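Local coordinates for nucleoporin NUP82 (Saccharomyces cerevisiae, PDB 3PBP), which serves as a structural component of the nuclear pore complex and can dock transport factors, its N-terminal region interacting with NUP116, at residues I88-V93 / Q110-S115. The protein carries 1 engineered substitution. Numbering follows the deposited sequence.
Sequences IFVMEV and QIFHYS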
loop_
_atom_site.group_PDB
_atom_site.type_symbol
_atom_site.label_atom_id
_atom_site.label_comp_id
_atom_site.label_asym_id
_atom_site.label_seq_id
_atom_site.Cartn_x
_atom_site.Cartn_y
_atom_site.Cartn_z
ATOM N N ILE A 88 -6.393 -8.388 -17.058
ATOM C CA ILE A 88 -6.331 -6.931 -17.115
ATOM C C ILE A 88 -6.233 -6.431 -18.564
ATOM O O ILE A 88 -5.436 -6.948 -19.359
ATOM C CB ILE A 88 -5.070 -6.398 -16.363
ATOM C CG1 ILE A 88 -5.091 -6.837 -14.896
ATOM C CG2 ILE A 88 -4.997 -4.874 -16.467
ATOM C CD1 ILE A 88 -3.798 -6.523 -14.134
ATOM N N PHE A 89 -7.038 -5.427 -18.900
ATOM C CA PHE A 89 -6.988 -4.828 -20.231
ATOM C C PHE A 89 -6.704 -3.339 -20.080
ATOM O O PHE A 89 -7.187 -2.706 -19.143
ATOM C CB PHE A 89 -8.321 -4.940 -20.973
ATOM C CG PHE A 89 -8.692 -6.330 -21.369
ATOM C CD1 PHE A 89 -9.328 -7.188 -20.461
ATOM C CD2 PHE A 89 -8.443 -6.780 -22.661
ATOM C CE1 PHE A 89 -9.717 -8.474 -20.837
ATOM C CE2 PHE A 89 -8.827 -8.061 -23.044
ATOM C CZ PHE A 89 -9.466 -8.910 -22.129
ATOM N N VAL A 90 -5.929 -2.775 -20.998
ATOM C CA VAL A 90 -5.671 -1.350 -20.960
ATOM C C VAL A 90 -5.955 -0.787 -22.350
ATOM O O VAL A 90 -5.321 -1.173 -23.339
ATOM C CB VAL A 90 -4.235 -1.037 -20.535
ATOM C CG1 VAL A 90 -3.974 0.458 -20.652
ATOM C CG2 VAL A 90 -4.028 -1.479 -19.101
HETATM N N MSE A 91 -6.934 0.113 -22.415
HETATM C CA MSE A 91 -7.334 0.732 -23.665
HETATM C C MSE A 91 -7.104 2.227 -23.688
HETATM O O MSE A 91 -7.235 2.908 -22.674
HETATM C CB MSE A 91 -8.798 0.448 -23.931
HETATM C CG MSE A 91 -9.051 -0.982 -24.287
HETATM SE SE MSE A 91 -10.931 -1.399 -24.425
HETATM C CE MSE A 91 -10.864 -3.287 -23.978
ATOM N N GLU A 92 -6.779 2.727 -24.873
ATOM C CA GLU A 92 -6.516 4.136 -25.074
ATOM C C GLU A 92 -7.769 4.834 -25.580
ATOM O O GLU A 92 -8.308 4.453 -26.613
ATOM C CB GLU A 92 -5.386 4.282 -26.092
ATOM C CG GLU A 92 -4.884 5.692 -26.304
ATOM C CD GLU A 92 -3.665 5.740 -27.210
ATOM O OE1 GLU A 92 -3.807 5.508 -28.429
ATOM O OE2 GLU A 92 -2.553 6.003 -26.698
ATOM N N VAL A 93 -8.255 5.834 -24.847
ATOM C CA VAL A 93 -9.432 6.586 -25.296
ATOM C C VAL A 93 -8.959 7.343 -26.542
ATOM O O VAL A 93 -8.005 8.120 -26.481
ATOM C CB VAL A 93 -9.904 7.585 -24.235
ATOM C CG1 VAL A 93 -11.025 8.418 -24.784
ATOM C CG2 VAL A 93 -10.364 6.843 -23.008
ATOM N N GLN A 110 -5.841 -1.058 -28.325
ATOM C CA GLN A 110 -5.726 -2.115 -27.340
ATOM C C GLN A 110 -4.248 -2.055 -27.028
ATOM O O GLN A 110 -3.411 -2.528 -27.794
ATOM C CB GLN A 110 -6.115 -3.472 -27.933
ATOM C CG GLN A 110 -7.571 -3.585 -28.345
ATOM C CD GLN A 110 -8.550 -3.232 -27.218
ATOM O OE1 GLN A 110 -8.531 -3.837 -26.134
ATOM N NE2 GLN A 110 -9.420 -2.251 -27.478
ATOM N N ILE A 111 -3.929 -1.463 -25.890
ATOM C CA ILE A 111 -2.547 -1.269 -25.512
ATOM C C ILE A 111 -1.840 -2.337 -24.685
ATOM O O ILE A 111 -0.624 -2.547 -24.852
ATOM C CB ILE A 111 -2.424 0.084 -24.815
ATOM C CG1 ILE A 111 -2.868 1.166 -25.797
ATOM C CG2 ILE A 111 -1.009 0.317 -24.333
ATOM C CD1 ILE A 111 -2.796 2.561 -25.236
ATOM N N PHE A 112 -2.570 -3.025 -23.809
ATOM C CA PHE A 112 -1.930 -4.033 -22.961
ATOM C C PHE A 112 -2.912 -5.065 -22.439
ATOM O O PHE A 112 -4.085 -4.752 -22.188
ATOM C CB PHE A 112 -1.257 -3.324 -21.780
ATOM C CG PHE A 112 -0.728 -4.250 -20.717
ATOM C CD1 PHE A 112 0.571 -4.747 -20.789
ATOM C CD2 PHE A 112 -1.518 -4.589 -19.619
ATOM C CE1 PHE A 112 1.082 -5.558 -19.792
ATOM C CE2 PHE A 112 -1.020 -5.401 -18.617
ATOM C CZ PHE A 112 0.292 -5.889 -18.704
ATOM N N HIS A 113 -2.428 -6.294 -22.273
ATOM C CA HIS A 113 -3.272 -7.354 -21.747
ATOM C C HIS A 113 -2.470 -8.262 -20.835
ATOM O O HIS A 113 -1.269 -8.459 -21.033
ATOM C CB HIS A 113 -3.880 -8.195 -22.859
ATOM C CG HIS A 113 -4.704 -9.336 -22.351
ATOM N ND1 HIS A 113 -6.028 -9.196 -21.987
ATOM C CD2 HIS A 113 -4.376 -10.625 -22.089
ATOM C CE1 HIS A 113 -6.478 -10.350 -21.524
ATOM N NE2 HIS A 113 -5.495 -11.232 -21.574
ATOM N N TYR A 114 -3.139 -8.817 -19.830
ATOM C CA TYR A 114 -2.473 -9.710 -18.889
ATOM C C TYR A 114 -3.479 -10.639 -18.218
ATOM O O TYR A 114 -4.590 -10.216 -17.853
ATOM C CB TYR A 114 -1.752 -8.907 -17.810
ATOM C CG TYR A 114 -1.215 -9.759 -16.690
ATOM C CD1 TYR A 114 -0.001 -10.430 -16.814
ATOM C CD2 TYR A 114 -1.952 -9.939 -15.519
ATOM C CE1 TYR A 114 0.463 -11.262 -15.802
ATOM C CE2 TYR A 114 -1.500 -10.775 -14.502
ATOM C CZ TYR A 114 -0.295 -11.433 -14.647
ATOM O OH TYR A 114 0.129 -12.270 -13.638
ATOM N N SER A 115 -3.079 -11.906 -18.075
ATOM C CA SER A 115 -3.892 -12.929 -17.420
ATOM C C SER A 115 -2.972 -13.640 -16.448
ATOM O O SER A 115 -1.782 -13.805 -16.714
ATOM C CB SER A 115 -4.452 -13.933 -18.437
ATOM O OG SER A 115 -5.294 -14.896 -17.810
#
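V90 faces two consecutive residues, I111 and F112, the signature of a classic beta bulge between antiparallel strands 87-92 and 110-115, neighbours in a four-stranded blade of the beta-propeller domain. The evidence lies in the carbonyl of V90: I111 N donates to V90 O at 2.9 Å, nearly along the C=O axis, whereas F112 N reaches the same oxygen only weakly, at 3.3 Å. The extra residue shifts the register by one, pairing M91 with Q110, while V90 N still bonds to F112 O. On the face that carries I88 and Y114, V90 CB meets F112 CB at 4.0 Å. CG2 of V90 approaches CD2 of the F112 ring obliquely, and I111 extends CD1 against the CB of E92.

I88 has the most surface buried here. Its backbone forms both bonds of a hydrogen-bonded pair, I88 N to Y114 O at 2.7 Å and Y114 N to I88 O at 3.0 Å. CD1 of I88 then crosses to CD2 of Y114, at 4.1 Å. I88, V90, F112 and Y114 share a sheet face; on it I88 also touches I127, V130, I142 and V144, joining this blade to the next, and the Y114 hydroxyl bonds to E119 and K146.

On the other face, H113 turns the edge of its ring toward the face of F89 (centroids 4.5 Å apart, planes at 65°), an edge-to-face pair. CG of H113 is anti to its backbone N (chi1 177°), and the two side chains run alongside each other, pointing the same way, with the imidazole edge over the phenyl. An alanine in place of F89 would probably leave the H113 ring without its aromatic partner and freer to turn. ND1 of H113 sits over the phenyl face, offset toward the rim and 3.2 Å from F89 CE2.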